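Long-range contacts in leucine aminopeptidase (Parabacteroides distasonis, PDB 3TC8), which binds zinc and probably acts on the amino termini of peptides, as an aminopeptidase or glutaminyl cyclase of the M28 family: residues V19-A24 and T294-G299; C50-A55 and E81-I86; S109-D114 and T163-T168; F181-P186 and S256-P261; K211-L216 and G244-D249. All blocks are in the same frame, centred on the assembly; numbering follows the deposited sequence.

Overall arrangement
Followed from the N terminus, the chain illustrates how a mixed-sheet zinc exopeptidase fold is tied together by distant contacts. Interaction 1 joins the entry to helix 24-36 with the C-terminal helix 292-308, closing a loop in which all the others nest. Interaction 2 then lays helix 45-60 on strand 79-89 and closes before interaction 3 opens. The latter pairs two loops near the zinc, on the opposite side of the chain's centre from interaction 1. Interaction 4 joins the ends of helices 177-184 and 250-258, and interaction 5, nested within its loop, joins the start of helix 213-233 to the loop before helix 250-258. Interactions 2 and 4 touch, N84 ND2 lying 3.7 Å from W182 CB.

Interaction 1: residues V19-A24 and T294-G299; sequences VPDFNA and TLKAAG
K296 extends from helix 292-308 to the chain just ahead of helix 24-36, where its NZ donates to the carbonyl O of F22 at 2.8 Å. The ammonium lies in the plane of that carbonyl, on a lone pair, with a C=O...N angle of 136°. OD1 of D21 is the other acceptor across the contact, likewise 2.8 Å from K296 NZ. This salt bridge contains only a weak hydrogen bond, and since D21 was deposited in two conformers its persistence is doubtful. Q300, one turn further along the helix, uses OE1 to accept from both K296 NZ and F22 N. The lysine chain bends at chi2 (61°), and its CD comes 4.1 Å from CD1 of the F22 ring.

In this M28-type fold the segment leading into helix 24-36 packs against helix 292-308, joining the two end regions of the chain. F22 supplies most of the packing. CA of G299 stands over one ring face, 3.7 Å from the centroid and 19° off the normal, a CH-pi contact in which the glycine presents bare backbone to the phenyl group. CE1 of F22 approaches the carbonyl O of L295 obliquely, at 3.3 Å. Beyond the two segments, L303 of the same helix and I138 of helix 125-144 also touch F22. Further out, CB of A24 rests 3.9 Å from CB of K296.

Interaction 2: residues C50-A55 and E81-I86; sequences CGDYLA and EARNII
From G51 facing R83 to A55 facing I85, the helical segment 50-55 runs nearly parallel to the strand segment 81-86, with their axes 14° apart in direction and 9.3 Å apart at closest approach. R83 and I85, two residues apart on the strand, both point at the helix and carry the contact.

The R83 chain bends at chi3 (48°), which turns NE out of the line of the preceding carbons. NH1 then donates to OD1 of D52 at 2.8 Å, meeting that oxygen almost end-on to its C-O bond. A second, weak bond runs from R83 NH2 to the same D52 oxygen at 3.2 Å. The carboxylate lies at the edge of the guanidinium, but the two flat groups are not coplanar, standing 79° apart, so this salt bridge differs from the flat pairing in which two nitrogens meet two oxygens. One face of the R83 guanidinium is lined by CA of G51, which stands 3.5 Å above its plane. Further bonds help fix the group, from R83 NH2 to K48 O and from R83 NH1 to Q67 OE1 on strand 64-73.

I85 works with both branches. Its CD1 reaches to within 3.6 Å of the carbonyl O of G51 and 4.1 Å of L54 CB, whereas CG2 lies 4.1 Å from A55 CA. L54 also touches F155 of strand 150-156, and A55 touches Q67. This is alpha/beta layer packing: a helix laid lengthwise on one face of the central mixed sheet, with aliphatic groups inside and a salt bridge toward the solvent side.

Interaction 3: residues S109-D114 and T163-T168; sequences SDHDPD and TPEFVT
E165 OE2 and H111 NE2 share a water, which donates to E165 OE2 at 2.7 Å and stands 2.9 Å from H111 NE2, in the plane of the imidazole. The two side chains also touch directly: the E165 chain bends at chi2 (-65°), which places CD 3.6 Å from H111 NE2. The carboxylate and ring planes are only 28° apart.

Beside this pair lies the direct polar link. The backbone N of E165 donates to OD2 of D110 at 3.0 Å, with an N-H...O angle of 152°, and D110 OD2 accepts it on its anti lone pair. The other oxygen, D110 OD1, forms a salt bridge with R106, which probably offsets the nearness of the D110 and E165 carboxylates (OD2 to OE2 4.5 Å). Each partner comes from a type I turn, S109-D112 on one side and P164-V167 on the other, so the contact exemplifies two turns in loops near the zinc meeting side chain to backbone. The D110 side chain is about 4 Å from that of the zinc ligand H281, and H111 is backbone-bonded to this histidine.

Packing completes the contact. P164 crosses the D110 side chain at about a right angle, its CB 3.5 Å from D110 OD2. CE2 of F166 approaches D110 CB obliquely at 4.1 Å, and CG of P164 lies over one face of the F166 ring. R119 makes a cation-pi contact with that ring, and Y108 meets it edge-to-face.

Interaction 4: residues F181-P186 and S256-P261; sequences FWAKNP and SGRNIP
G257 meets A183 where the C-terminal ends of helices 177-184 and 250-258 come together in the alpha/beta fold of this M28-family protein. The glycine brings bare backbone to the contact, its CA lying 3.9 Å from A183 CB, and the two backbones come closest here, at a residue without a side chain.

R258 follows and carries most of the interaction, described here for one of its two deposited conformers. Its NE donates to A183 O at 2.8 Å with an N-H...O angle of 162°, and its NH2 adds a more bent bond to the same A183 oxygen at 3.0 Å. The guanidinium thus grips a single carbonyl of the last helical turn side-on; the oxygen lies in the guanidinium plane, NH2 meeting it nearly along the C=O axis and NE from a slight tilt. The R258 chain bends at chi2 (-93°), placing CD over the W182 six-membered ring in a CH-pi contact. The nearest approach to the indole is R258 CG to W182 CZ3, at 3.5 Å. Ring and guanidinium planes stand 88° apart. CG of P186 lies over the centre of one guanidinium face, 3.9 Å from R258 CZ, and R258 NH1 bonds to the carbonyl of Y191.

N259, the first residue past the helix, has positive phi, and I260 turns its side chain onto V254 and Y191. The opposing helix ends with a second doubly gripped carbonyl: F181 O accepts from N185 N and, at 3.1 Å, from N185 ND2.

Interaction 5: residues K211-L216 and G244-D249; sequences KEQQSL and GGAITD
E212 crosses to I247 with CG anti to its backbone N (chi1 -176°), and a bend at chi2 (-80°) brings CD back toward the start of helix 213-233. There OE2 of E212 accepts from I247 N at 2.9 Å and from Q214 N at 3.0 Å, the two donors reaching it from opposite faces of the carboxylate plane. OE1 of E212 receives S215 N and S215 OG, the hydroxyl at 2.7 Å, as well as H251. The carboxylate is thereby fixed in rotation, and E212 CG packs 4.0 Å from I247 CD1.

A glutamate serving as N-cap illustrates how one side chain can both cap a helix and bond to a distant loop, here the approach to helix 250-258; the I247 side chain is about 9 Å from the zinc ion.

The two glutamines behave differently. Q213 is folded at chi2, with NE2 donating to G244 O at 3.1 Å while its backbone N bonds to G245 O. Q214 instead runs extended beyond CG, and its NE2 reaches I247 O at 2.8 Å from well above the carbonyl plane, with Q252 OE1 as another acceptor. Before the helix, G244 N donates to K211 O at 2.8 Å.

Interaction 1: residues V19-A24 and T294-G299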
# COMPACT_ATOMS: atom_id res chain seq x y z
N VAL A 19 8.90 -8.16 -19.90
CA VAL A 19 8.18 -7.91 -18.68
C VAL A 19 7.59 -9.22 -18.12
O VAL A 19 6.84 -9.88 -18.83
CB VAL A 19 7.10 -6.85 -18.88
CG1 VAL A 19 6.46 -6.51 -17.54
CG2 VAL A 19 7.65 -5.57 -19.52
N PRO A 20 7.85 -9.56 -16.86
CA PRO A 20 7.24 -10.73 -16.28
C PRO A 20 5.72 -10.64 -16.24
O PRO A 20 5.13 -9.57 -16.26
CB PRO A 20 7.81 -10.73 -14.86
CG PRO A 20 9.00 -9.96 -14.89
CD PRO A 20 8.79 -8.93 -15.93
N ASP A 21 5.11 -11.81 -16.10
CA ASP A 21 3.67 -11.99 -16.00
C ASP A 21 3.26 -11.96 -14.52
O ASP A 21 3.64 -12.86 -13.75
CB ASP A 21 3.39 -13.37 -16.62
CG ASP A 21 1.94 -13.66 -16.88
OD1 ASP A 21 1.05 -12.94 -16.40
OD2 ASP A 21 1.67 -14.67 -17.57
N PHE A 22 2.49 -10.98 -14.10
CA PHE A 22 1.94 -10.91 -12.75
C PHE A 22 0.87 -12.01 -12.64
O PHE A 22 -0.10 -12.04 -13.40
CB PHE A 22 1.29 -9.55 -12.57
CG PHE A 22 0.64 -9.31 -11.20
CD1 PHE A 22 -0.69 -9.61 -10.99
CD2 PHE A 22 1.36 -8.72 -10.19
CE1 PHE A 22 -1.28 -9.31 -9.79
CE2 PHE A 22 0.76 -8.41 -8.98
CZ PHE A 22 -0.57 -8.70 -8.80
N ASN A 23 1.03 -12.90 -11.66
CA ASN A 23 0.07 -13.98 -11.45
C ASN A 23 -0.96 -13.51 -10.44
O ASN A 23 -0.69 -13.42 -9.23
CB ASN A 23 0.84 -15.22 -10.96
CG ASN A 23 -0.02 -16.43 -10.75
OD1 ASN A 23 -1.13 -16.37 -10.32
ND2 ASN A 23 0.62 -17.58 -10.88
N ALA A 24 -2.16 -13.18 -10.93
CA ALA A 24 -3.19 -12.63 -10.07
C ALA A 24 -3.72 -13.66 -9.08
O ALA A 24 -4.12 -13.27 -7.97
CB ALA A 24 -4.30 -12.03 -10.89
N THR A 294 -8.93 -7.09 -10.88
CA THR A 294 -8.43 -5.80 -10.40
C THR A 294 -6.95 -5.91 -10.03
O THR A 294 -6.14 -5.06 -10.39
CB THR A 294 -9.23 -5.32 -9.18
OG1 THR A 294 -10.61 -5.35 -9.54
CG2 THR A 294 -8.81 -3.95 -8.74
N LEU A 295 -6.60 -6.94 -9.25
CA LEU A 295 -5.20 -7.12 -8.87
C LEU A 295 -4.31 -7.22 -10.10
O LEU A 295 -3.22 -6.67 -10.10
CB LEU A 295 -5.08 -8.37 -8.01
CG LEU A 295 -5.67 -8.33 -6.61
CD1 LEU A 295 -5.72 -9.70 -5.98
CD2 LEU A 295 -4.90 -7.35 -5.68
N LYS A 296 -4.75 -7.96 -11.12
CA LYS A 296 -3.98 -8.10 -12.35
C LYS A 296 -3.73 -6.75 -12.99
O LYS A 296 -2.61 -6.45 -13.45
CB LYS A 296 -4.72 -9.03 -13.31
CG LYS A 296 -4.02 -9.23 -14.66
CD LYS A 296 -2.65 -9.85 -14.56
CE LYS A 296 -2.17 -10.33 -15.90
NZ LYS A 296 -0.78 -10.84 -15.88
N ALA A 297 -4.77 -5.92 -13.10
CA ALA A 297 -4.62 -4.62 -13.76
C ALA A 297 -3.59 -3.77 -13.02
O ALA A 297 -2.72 -3.17 -13.64
CB ALA A 297 -5.97 -3.91 -13.81
N ALA A 298 -3.70 -3.69 -11.69
CA ALA A 298 -2.74 -2.92 -10.93
C ALA A 298 -1.35 -3.47 -11.05
O ALA A 298 -0.37 -2.74 -11.28
CB ALA A 298 -3.20 -2.81 -9.48
N GLY A 299 -1.21 -4.76 -10.80
CA GLY A 299 0.09 -5.36 -10.73
C GLY A 299 0.83 -5.42 -12.06
O GLY A 299 2.05 -5.17 -12.08

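Interaction 2: residues C50-A55 and E81-I86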
# COMPACT_ATOMS: atom_id res chain seq x y z
N CYS A 50 1.87 -12.01 11.20
CA CYS A 50 1.83 -11.60 9.81
C CYS A 50 3.09 -10.86 9.39
O CYS A 50 3.62 -11.10 8.32
CB CYS A 50 0.59 -10.76 9.56
SG CYS A 50 0.34 -10.38 7.80
N GLY A 51 3.62 -10.01 10.25
CA GLY A 51 4.85 -9.34 9.93
C GLY A 51 5.99 -10.29 9.71
O GLY A 51 6.80 -10.14 8.80
N ASP A 52 6.07 -11.30 10.57
CA ASP A 52 7.08 -12.33 10.39
C ASP A 52 6.95 -13.05 9.05
O ASP A 52 7.94 -13.32 8.36
CB ASP A 52 7.05 -13.36 11.52
CG ASP A 52 7.52 -12.85 12.87
OD1 ASP A 52 7.94 -11.70 13.00
OD2 ASP A 52 7.49 -13.69 13.81
N TYR A 53 5.72 -13.36 8.67
CA TYR A 53 5.41 -13.97 7.39
C TYR A 53 5.81 -13.08 6.20
O TYR A 53 6.46 -13.55 5.27
CB TYR A 53 3.92 -14.30 7.35
CG TYR A 53 3.44 -14.75 5.99
CD1 TYR A 53 3.70 -16.01 5.49
CD2 TYR A 53 2.78 -13.87 5.17
CE1 TYR A 53 3.32 -16.39 4.23
CE2 TYR A 53 2.38 -14.23 3.86
CZ TYR A 53 2.72 -15.50 3.39
OH TYR A 53 2.35 -15.91 2.13
N LEU A 54 5.49 -11.80 6.27
CA LEU A 54 5.83 -10.90 5.19
C LEU A 54 7.34 -10.77 5.03
O LEU A 54 7.87 -10.77 3.92
CB LEU A 54 5.21 -9.50 5.45
CG LEU A 54 3.70 -9.46 5.41
CD1 LEU A 54 3.20 -8.07 5.80
CD2 LEU A 54 3.13 -9.89 4.05
N ALA A 55 8.05 -10.66 6.15
CA ALA A 55 9.50 -10.57 6.11
C ALA A 55 10.12 -11.80 5.46
O ALA A 55 11.06 -11.73 4.67
CB ALA A 55 10.09 -10.33 7.48
N GLU A 81 3.78 -0.95 18.91
CA GLU A 81 4.99 -1.70 18.58
C GLU A 81 5.02 -1.89 17.07
O GLU A 81 4.53 -2.91 16.54
CB GLU A 81 4.93 -3.05 19.32
CG GLU A 81 4.84 -2.84 20.81
CD GLU A 81 4.74 -4.11 21.63
OE1 GLU A 81 4.00 -5.05 21.19
OE2 GLU A 81 5.37 -4.09 22.77
N ALA A 82 5.48 -0.88 16.36
CA ALA A 82 5.40 -0.81 14.90
C ALA A 82 6.62 -1.46 14.26
O ALA A 82 7.72 -1.49 14.83
CB ALA A 82 5.26 0.63 14.46
N ARG A 83 6.41 -1.94 13.04
CA ARG A 83 7.45 -2.60 12.28
C ARG A 83 7.23 -2.32 10.80
O ARG A 83 6.30 -2.83 10.19
CB ARG A 83 7.43 -4.11 12.55
CG ARG A 83 8.40 -4.87 11.71
CD ARG A 83 8.70 -6.27 12.12
NE ARG A 83 7.49 -7.05 12.41
CZ ARG A 83 7.45 -8.37 12.51
NH1 ARG A 83 8.42 -9.11 12.03
NH2 ARG A 83 6.38 -8.93 13.02
N ASN A 84 8.07 -1.45 10.24
CA ASN A 84 8.12 -1.27 8.78
C ASN A 84 9.02 -2.34 8.20
O ASN A 84 10.06 -2.65 8.77
CB ASN A 84 8.65 0.11 8.41
CG ASN A 84 7.81 1.26 8.91
OD1 ASN A 84 6.58 1.22 8.86
ND2 ASN A 84 8.49 2.34 9.33
N ILE A 85 8.60 -2.95 7.10
CA ILE A 85 9.32 -4.05 6.49
C ILE A 85 9.79 -3.64 5.12
O ILE A 85 8.98 -3.30 4.27
CB ILE A 85 8.46 -5.32 6.47
CG1 ILE A 85 7.94 -5.69 7.86
CG2 ILE A 85 9.19 -6.49 5.81
CD1 ILE A 85 6.84 -6.70 7.90
N ILE A 86 11.10 -3.68 4.92
CA ILE A 86 11.72 -3.22 3.70
C ILE A 86 12.46 -4.36 3.01
O ILE A 86 13.25 -5.01 3.64
CB ILE A 86 12.74 -2.07 3.95
CG1 ILE A 86 12.08 -0.88 4.65
CG2 ILE A 86 13.41 -1.65 2.63
CD1 ILE A 86 12.26 -0.75 6.09

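Interaction 3: residues S109-D114 and T163-T168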
# COMPACT_ATOMS: atom_id res chain seq x y z
N SER A 109 -14.05 -0.10 12.99
CA SER A 109 -14.91 -0.10 11.80
C SER A 109 -15.83 1.11 11.89
O SER A 109 -17.04 0.99 11.99
CB SER A 109 -15.67 -1.40 11.68
OG SER A 109 -14.79 -2.50 11.67
N ASP A 110 -15.20 2.30 11.89
CA ASP A 110 -15.88 3.51 12.33
C ASP A 110 -16.82 4.13 11.32
O ASP A 110 -17.52 5.04 11.68
CB ASP A 110 -14.88 4.53 12.89
CG ASP A 110 -13.67 4.84 11.99
OD1 ASP A 110 -13.11 3.92 11.34
OD2 ASP A 110 -13.24 6.03 12.00
N HIS A 111 -16.88 3.55 10.13
CA HIS A 111 -17.88 3.88 9.15
C HIS A 111 -18.95 2.80 8.98
O HIS A 111 -19.83 2.88 8.13
CB HIS A 111 -17.27 4.24 7.81
CG HIS A 111 -16.58 5.56 7.84
ND1 HIS A 111 -17.20 6.70 7.41
CD2 HIS A 111 -15.37 5.94 8.30
CE1 HIS A 111 -16.39 7.73 7.62
NE2 HIS A 111 -15.25 7.29 8.11
N ASP A 112 -18.92 1.77 9.82
CA ASP A 112 -19.90 0.71 9.75
C ASP A 112 -21.27 1.28 10.04
O ASP A 112 -21.44 2.10 10.93
CB ASP A 112 -19.60 -0.44 10.73
CG ASP A 112 -20.23 -1.72 10.30
OD1 ASP A 112 -21.42 -1.93 10.61
OD2 ASP A 112 -19.53 -2.49 9.61
N PRO A 113 -22.31 0.81 9.32
CA PRO A 113 -23.67 1.26 9.67
C PRO A 113 -24.10 0.85 11.09
O PRO A 113 -25.00 1.51 11.64
CB PRO A 113 -24.57 0.59 8.63
CG PRO A 113 -23.68 -0.09 7.73
CD PRO A 113 -22.28 -0.05 8.12
N ASP A 114 -23.56 -0.24 11.63
CA ASP A 114 -23.98 -0.73 12.93
C ASP A 114 -23.05 -0.12 14.01
O ASP A 114 -21.85 -0.42 14.03
CB ASP A 114 -23.85 -2.24 12.95
CG ASP A 114 -24.28 -2.87 14.25
OD1 ASP A 114 -24.57 -2.15 15.21
OD2 ASP A 114 -24.28 -4.12 14.28
N THR A 163 -7.41 8.93 14.15
CA THR A 163 -8.57 9.29 14.96
C THR A 163 -9.84 8.75 14.33
O THR A 163 -10.14 9.06 13.16
CB THR A 163 -8.70 10.81 15.08
OG1 THR A 163 -7.46 11.33 15.59
CG2 THR A 163 -9.87 11.19 15.99
N PRO A 164 -10.67 8.01 15.09
CA PRO A 164 -11.92 7.50 14.51
C PRO A 164 -13.06 8.52 14.57
O PRO A 164 -13.03 9.49 15.34
CB PRO A 164 -12.21 6.28 15.36
CG PRO A 164 -11.62 6.60 16.67
CD PRO A 164 -10.39 7.40 16.39
N GLU A 165 -14.10 8.22 13.82
CA GLU A 165 -15.24 9.11 13.71
C GLU A 165 -15.89 9.41 15.05
O GLU A 165 -16.44 10.48 15.22
CB GLU A 165 -16.28 8.52 12.77
CG GLU A 165 -15.81 8.40 11.33
CD GLU A 165 -15.54 9.76 10.69
OE1 GLU A 165 -16.51 10.43 10.40
OE2 GLU A 165 -14.35 10.13 10.52
N PHE A 166 -15.81 8.46 15.99
CA PHE A 166 -16.49 8.62 17.28
C PHE A 166 -15.65 9.35 18.31
O PHE A 166 -16.12 9.53 19.45
CB PHE A 166 -16.96 7.23 17.79
CG PHE A 166 -15.86 6.20 17.89
CD1 PHE A 166 -14.99 6.17 18.96
CD2 PHE A 166 -15.72 5.22 16.93
CE1 PHE A 166 -14.01 5.21 19.05
CE2 PHE A 166 -14.73 4.25 17.01
CZ PHE A 166 -13.86 4.23 18.07
N VAL A 167 -14.44 9.79 17.97
CA VAL A 167 -13.62 10.60 18.85
C VAL A 167 -13.64 12.04 18.38
O VAL A 167 -13.36 12.34 17.24
CB VAL A 167 -12.16 10.06 18.88
CG1 VAL A 167 -11.16 11.03 19.50
CG2 VAL A 167 -12.11 8.70 19.62
N THR A 168 -14.00 12.95 19.29
CA THR A 168 -14.12 14.37 18.97
C THR A 168 -12.82 15.16 19.05
O THR A 168 -12.67 16.13 18.31
CB THR A 168 -15.20 15.03 19.85
OG1 THR A 168 -14.81 14.89 21.21
CG2 THR A 168 -16.58 14.44 19.61
O HOH W 1 -12.83 8.85 8.68

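Interaction 4: residues F181-P186 and S256-P261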
# COMPACT_ATOMS: atom_id res chain seq x y z
N PHE A 181 7.69 7.92 10.51
CA PHE A 181 8.89 7.53 11.19
C PHE A 181 10.00 7.24 10.18
O PHE A 181 11.12 7.74 10.32
CB PHE A 181 8.66 6.32 12.07
CG PHE A 181 9.92 5.91 12.80
CD1 PHE A 181 10.26 6.53 13.97
CD2 PHE A 181 10.78 4.96 12.26
CE1 PHE A 181 11.45 6.23 14.61
CE2 PHE A 181 11.99 4.65 12.93
CZ PHE A 181 12.31 5.30 14.07
N TRP A 182 9.71 6.43 9.17
CA TRP A 182 10.69 6.03 8.19
C TRP A 182 11.23 7.23 7.40
O TRP A 182 12.41 7.32 7.11
CB TRP A 182 10.06 5.02 7.24
CG TRP A 182 10.95 4.64 6.08
CD1 TRP A 182 11.93 3.69 6.05
CD2 TRP A 182 10.95 5.28 4.80
NE1 TRP A 182 12.52 3.71 4.81
CE2 TRP A 182 11.95 4.67 4.02
CE3 TRP A 182 10.17 6.26 4.21
CZ2 TRP A 182 12.18 5.03 2.69
CZ3 TRP A 182 10.41 6.64 2.89
CH2 TRP A 182 11.40 6.03 2.15
N ALA A 183 10.34 8.14 7.05
CA ALA A 183 10.75 9.25 6.19
C ALA A 183 11.79 10.12 6.90
O ALA A 183 12.65 10.71 6.26
CB ALA A 183 9.56 10.05 5.72
N LYS A 184 11.67 10.21 8.23
CA LYS A 184 12.62 10.93 9.04
C LYS A 184 13.84 10.09 9.39
O LYS A 184 14.89 10.65 9.59
CB LYS A 184 11.90 11.39 10.33
CG LYS A 184 12.74 12.12 11.32
CD LYS A 184 11.93 12.55 12.57
CE LYS A 184 12.80 13.18 13.63
NZ LYS A 184 13.67 14.21 13.09
N ASN A 185 13.69 8.78 9.46
CA ASN A 185 14.70 7.81 9.88
C ASN A 185 14.75 6.69 8.85
O ASN A 185 14.32 5.58 9.13
CB ASN A 185 14.29 7.18 11.23
CG ASN A 185 14.17 8.19 12.33
OD1 ASN A 185 15.18 8.67 12.87
ND2 ASN A 185 12.95 8.57 12.68
N PRO A 186 15.29 6.95 7.65
CA PRO A 186 15.19 5.90 6.65
C PRO A 186 16.08 4.73 6.96
O PRO A 186 17.01 4.84 7.74
CB PRO A 186 15.58 6.62 5.36
CG PRO A 186 16.40 7.77 5.82
CD PRO A 186 15.75 8.22 7.10
N SER A 256 7.00 14.58 1.36
CA SER A 256 7.44 15.66 2.24
C SER A 256 8.73 15.33 2.97
O SER A 256 9.57 16.21 3.20
CB SER A 256 6.35 16.05 3.22
OG SER A 256 6.03 15.02 4.15
N GLY A 257 8.88 14.08 3.42
CA GLY A 257 10.00 13.69 4.26
C GLY A 257 11.25 13.27 3.52
O GLY A 257 12.37 13.44 4.01
N ARG A 258 11.09 12.63 2.35
CA ARG A 258 12.26 12.13 1.55
C ARG A 258 12.40 12.82 0.24
O ARG A 258 13.36 12.57 -0.49
CB ARG A 258 12.24 10.65 1.18
CG ARG A 258 12.10 9.67 2.28
CD ARG A 258 13.41 9.12 2.85
NE ARG A 258 13.87 10.06 3.84
CZ ARG A 258 14.99 10.76 3.82
NH1 ARG A 258 15.92 10.64 2.89
NH2 ARG A 258 15.18 11.58 4.83
N ASN A 259 11.43 13.68 -0.14
CA ASN A 259 11.49 14.39 -1.41
C ASN A 259 11.58 13.42 -2.58
O ASN A 259 12.29 13.65 -3.54
CB ASN A 259 12.67 15.38 -1.45
CG ASN A 259 12.50 16.43 -2.52
OD1 ASN A 259 11.39 16.90 -2.78
ND2 ASN A 259 13.61 16.81 -3.16
N ILE A 260 10.84 12.31 -2.49
CA ILE A 260 10.72 11.34 -3.59
C ILE A 260 9.35 11.56 -4.22
O ILE A 260 8.34 11.35 -3.55
CB ILE A 260 10.86 9.89 -3.11
CG1 ILE A 260 12.24 9.64 -2.49
CG2 ILE A 260 10.57 8.93 -4.29
CD1 ILE A 260 12.32 8.33 -1.73
N PRO A 261 9.32 12.01 -5.51
CA PRO A 261 8.03 12.17 -6.19
C PRO A 261 7.28 10.83 -6.20
O PRO A 261 7.81 9.86 -6.73
CB PRO A 261 8.40 12.63 -7.61
CG PRO A 261 9.80 13.21 -7.45
CD PRO A 261 10.45 12.34 -6.39

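Interaction 5: residues K211-L216 and G244-D249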
# COMPACT_ATOMS: atom_id res chain seq x y z
N LYS A 211 -6.56 9.81 -11.23
CA LYS A 211 -5.28 10.49 -11.04
C LYS A 211 -5.39 11.37 -9.78
O LYS A 211 -6.10 12.40 -9.78
CB LYS A 211 -4.93 11.31 -12.28
CG LYS A 211 -4.83 10.47 -13.53
CD LYS A 211 -4.50 11.31 -14.73
CE LYS A 211 -4.55 10.58 -16.01
NZ LYS A 211 -4.26 11.52 -17.15
N GLU A 212 -4.76 10.93 -8.70
CA GLU A 212 -4.98 11.57 -7.41
C GLU A 212 -4.24 12.91 -7.33
O GLU A 212 -3.18 13.07 -7.90
CB GLU A 212 -4.57 10.53 -6.35
CG GLU A 212 -4.79 10.92 -4.91
CD GLU A 212 -3.74 11.84 -4.32
OE1 GLU A 212 -2.55 11.65 -4.65
OE2 GLU A 212 -4.12 12.76 -3.52
N GLN A 213 -4.82 13.86 -6.60
CA GLN A 213 -4.31 15.25 -6.68
C GLN A 213 -2.92 15.44 -6.14
O GLN A 213 -2.11 16.10 -6.78
CB GLN A 213 -5.25 16.22 -5.97
CG GLN A 213 -6.51 16.47 -6.71
CD GLN A 213 -6.29 17.12 -8.04
OE1 GLN A 213 -5.48 18.02 -8.16
NE2 GLN A 213 -6.92 16.55 -9.07
N GLN A 214 -2.59 14.83 -4.98
CA GLN A 214 -1.25 15.02 -4.45
C GLN A 214 -0.19 14.38 -5.36
O GLN A 214 0.90 14.91 -5.55
CB GLN A 214 -1.12 14.46 -3.04
CG GLN A 214 -2.08 15.10 -2.06
CD GLN A 214 -1.68 14.82 -0.62
OE1 GLN A 214 -0.84 15.54 -0.06
NE2 GLN A 214 -2.23 13.78 -0.02
N SER A 215 -0.57 13.24 -5.95
CA SER A 215 0.26 12.52 -6.90
C SER A 215 0.53 13.38 -8.12
O SER A 215 1.66 13.43 -8.62
CB SER A 215 -0.50 11.24 -7.31
OG SER A 215 -0.75 10.37 -6.24
N LEU A 216 -0.51 14.00 -8.67
CA LEU A 216 -0.34 14.89 -9.81
C LEU A 216 0.52 16.11 -9.47
O LEU A 216 1.39 16.51 -10.24
CB LEU A 216 -1.70 15.35 -10.30
CG LEU A 216 -2.54 14.39 -11.12
CD1 LEU A 216 -3.98 14.88 -11.21
CD2 LEU A 216 -1.90 14.10 -12.46
N GLY A 244 -8.83 12.75 -10.01
CA GLY A 244 -9.58 12.39 -8.85
C GLY A 244 -9.48 13.44 -7.80
O GLY A 244 -9.13 14.58 -8.05
N GLY A 245 -9.76 13.01 -6.59
CA GLY A 245 -9.67 13.85 -5.40
C GLY A 245 -8.29 13.83 -4.77
O GLY A 245 -7.39 13.10 -5.20
N ALA A 246 -8.11 14.68 -3.77
CA ALA A 246 -6.94 14.66 -2.91
C ALA A 246 -7.17 13.66 -1.78
O ALA A 246 -8.20 13.73 -1.12
CB ALA A 246 -6.67 16.02 -2.32
N ILE A 247 -6.26 12.71 -1.61
CA ILE A 247 -6.36 11.64 -0.64
C ILE A 247 -5.15 11.66 0.30
O ILE A 247 -4.02 11.58 -0.14
CB ILE A 247 -6.50 10.28 -1.36
CG1 ILE A 247 -7.74 10.26 -2.27
CG2 ILE A 247 -6.53 9.15 -0.35
CD1 ILE A 247 -7.86 9.08 -3.20
N THR A 248 -5.41 11.71 1.61
CA THR A 248 -4.36 11.57 2.62
C THR A 248 -3.90 10.12 2.62
O THR A 248 -4.70 9.21 2.79
CB THR A 248 -4.91 11.92 4.02
OG1 THR A 248 -5.38 13.26 4.02
CG2 THR A 248 -3.85 11.68 5.08
N ASP A 249 -2.62 9.91 2.39
CA ASP A 249 -2.09 8.56 2.35
C ASP A 249 -0.59 8.58 2.49
O ASP A 249 0.04 9.65 2.57
CB ASP A 249 -2.53 7.87 1.05
CG ASP A 249 -2.82 6.40 1.18
OD1 ASP A 249 -2.41 5.78 2.19
OD2 ASP A 249 -3.49 5.82 0.24